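Local coordinates for ubiquitin domain-containing protein DSK2,putative (Plasmodium falciparum, PDB 6JL3) that probably acts as a ubiquitin shuttle factor, its ubiquitin-like domain being recognised by receptors of the proteasome, at residues V19-D24 against K31-E36. Residues are numbered along the deposited sequence; the frame is centred on the assembly and turned at random.
Sequences VAIEPD and KKICAE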
loop_
_atom_site.group_PDB
_atom_site.type_symbol
_atom_site.label_atom_id
_atom_site.label_comp_id
_atom_site.label_asym_id
_atom_site.label_seq_id
_atom_site.Cartn_x
_atom_site.Cartn_y
_atom_site.Cartn_z
ATOM N N VAL A 19 8.092 2.137 2.829
ATOM C CA VAL A 19 8.511 0.767 3.086
ATOM C C VAL A 19 9.234 0.208 1.867
ATOM O O VAL A 19 9.028 0.644 0.735
ATOM C CB VAL A 19 7.337 -0.156 3.482
ATOM C CG1 VAL A 19 6.919 0.112 4.911
ATOM C CG2 VAL A 19 6.161 0.013 2.524
ATOM N N ALA A 20 10.084 -0.779 2.120
ATOM C CA ALA A 20 10.776 -1.524 1.076
ATOM C C ALA A 20 10.123 -2.896 0.988
ATOM O O ALA A 20 10.139 -3.654 1.962
ATOM C CB ALA A 20 12.263 -1.654 1.403
ATOM N N ILE A 21 9.544 -3.199 -0.170
ATOM C CA ILE A 21 8.714 -4.377 -0.347
ATOM C C ILE A 21 9.151 -5.134 -1.596
ATOM O O ILE A 21 9.721 -4.564 -2.532
ATOM C CB ILE A 21 7.223 -3.989 -0.451
ATOM C CG1 ILE A 21 6.980 -3.066 -1.653
ATOM C CG2 ILE A 21 6.764 -3.307 0.824
ATOM C CD1 ILE A 21 5.514 -2.833 -1.953
ATOM N N GLU A 22 8.866 -6.428 -1.611
ATOM C CA GLU A 22 9.001 -7.193 -2.845
ATOM C C GLU A 22 7.874 -6.791 -3.788
ATOM O O GLU A 22 6.718 -6.732 -3.366
ATOM C CB GLU A 22 8.913 -8.676 -2.556
ATOM C CG GLU A 22 10.186 -9.231 -1.998
ATOM C CD GLU A 22 10.142 -9.388 -0.496
ATOM O OE1 GLU A 22 11.189 -9.748 0.077
ATOM O OE2 GLU A 22 9.073 -9.158 0.114
ATOM N N PRO A 23 8.167 -6.516 -5.067
ATOM C CA PRO A 23 7.122 -5.968 -5.951
ATOM C C PRO A 23 5.984 -6.924 -6.259
ATOM O O PRO A 23 4.953 -6.464 -6.767
ATOM C CB PRO A 23 7.890 -5.576 -7.223
ATOM C CG PRO A 23 9.173 -6.320 -7.157
ATOM C CD PRO A 23 9.498 -6.495 -5.698
ATOM N N ASP A 24 6.119 -8.218 -5.966
ATOM C CA ASP A 24 5.084 -9.188 -6.306
ATOM C C ASP A 24 4.247 -9.638 -5.109
ATOM O O ASP A 24 3.458 -10.578 -5.246
ATOM C CB ASP A 24 5.680 -10.393 -7.039
ATOM C CG ASP A 24 6.819 -11.050 -6.282
ATOM O OD1 ASP A 24 7.283 -10.498 -5.261
ATOM O OD2 ASP A 24 7.254 -12.133 -6.728
ATOM N N LYS A 31 -1.346 -4.405 2.820
ATOM C CA LYS A 31 -2.158 -3.900 3.923
ATOM C C LYS A 31 -1.618 -4.377 5.268
ATOM O O LYS A 31 -1.618 -3.625 6.251
ATOM C CB LYS A 31 -3.613 -4.329 3.763
ATOM C CG LYS A 31 -4.352 -3.642 2.628
ATOM C CD LYS A 31 -5.801 -4.102 2.543
ATOM C CE LYS A 31 -6.564 -3.280 1.523
ATOM N NZ LYS A 31 -7.934 -3.810 1.303
ATOM N N LYS A 32 -1.176 -5.633 5.346
ATOM C CA LYS A 32 -0.595 -6.133 6.589
ATOM C C LYS A 32 0.645 -5.332 6.968
ATOM O O LYS A 32 0.853 -5.017 8.148
ATOM C CB LYS A 32 -0.295 -7.628 6.478
ATOM C CG LYS A 32 -1.560 -8.473 6.439
ATOM C CD LYS A 32 -1.283 -9.909 6.050
ATOM C CE LYS A 32 -2.568 -10.718 6.107
ATOM N NZ LYS A 32 -2.355 -12.131 5.688
ATOM N N ILE A 33 1.472 -4.974 5.982
ATOM C CA ILE A 33 2.610 -4.097 6.233
ATOM C C ILE A 33 2.128 -2.738 6.733
ATOM O O ILE A 33 2.648 -2.194 7.716
ATOM C CB ILE A 33 3.471 -3.964 4.963
ATOM C CG1 ILE A 33 4.171 -5.287 4.638
ATOM C CG2 ILE A 33 4.490 -2.840 5.127
ATOM C CD1 ILE A 33 4.830 -5.317 3.264
ATOM N N CYS A 34 1.124 -2.163 6.072
ATOM C CA CYS A 34 0.625 -0.851 6.471
ATOM C C CYS A 34 0.123 -0.868 7.909
ATOM O O CYS A 34 0.333 0.096 8.661
ATOM C CB CYS A 34 -0.486 -0.389 5.531
ATOM S SG CYS A 34 0.073 0.138 3.912
ATOM N N ALA A 35 -0.548 -1.955 8.313
ATOM C CA ALA A 35 -1.087 -2.035 9.665
ATOM C C ALA A 35 0.011 -2.095 10.719
ATOM O O ALA A 35 -0.243 -1.744 11.873
ATOM C CB ALA A 35 -2.004 -3.256 9.810
ATOM N N GLU A 36 1.214 -2.528 10.352
ATOM C CA GLU A 36 2.360 -2.497 11.253
ATOM C C GLU A 36 3.060 -1.145 11.265
ATOM O O GLU A 36 4.020 -0.972 12.025
ATOM C CB GLU A 36 3.320 -3.640 10.894
ATOM C CG GLU A 36 2.704 -5.003 11.223
ATOM C CD GLU A 36 3.610 -6.206 11.015
ATOM O OE1 GLU A 36 4.700 -6.077 10.426
ATOM O OE2 GLU A 36 3.213 -7.310 11.453
#
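Ile-33 meets Val-19 and Ile-21 without a ring, amide or carboxylate between them, so there are no faces or edges to match: branched aliphatic chains meet methyl to methyl. Ile-33 reaches out from the helix and gives one end to each partner. Its branch methyl CG2 touches CG1 of Val-19 at 3.8 Å. Its longer arm carries CD1 to within 3.7 Å of CG2 of Ile-21. The fork comes from the torsions of Ile-33: CG2 stands anti to the backbone N while CG1 lies beside it (chi1 -68°), and the nearly straight chi2 of 169° holds CD1 at full stretch, against Ile-21. In Ile-21 the chi1 of 61° sets CG1 between the backbone N and the carbonyl carbon and leaves CG2 anti to the carbonyl carbon, where it meets Ile-33. Val-19 and Ile-21 lie on the same face of their strand, with Ala-20 between them pointing away. Only 109 Å² is buried in all, and the CA atoms of Val-19 and Ile-33 remain 8.3 Å apart, so side chains alone bridge the gap. This is packing at the flank of the core of the ubiquitin (beta-grasp) fold, where Ile-33, itself partly exposed, covers two buried strand residues. Strand 15-21, at one margin of the sheet, is hydrogen-bonded to strand 5-11, whose Phe-9 touches both Val-19 and Cys-34; Leu-60 adjoins Ile-21, and Ile-25 packs on Ile-33 just before helix 27-35.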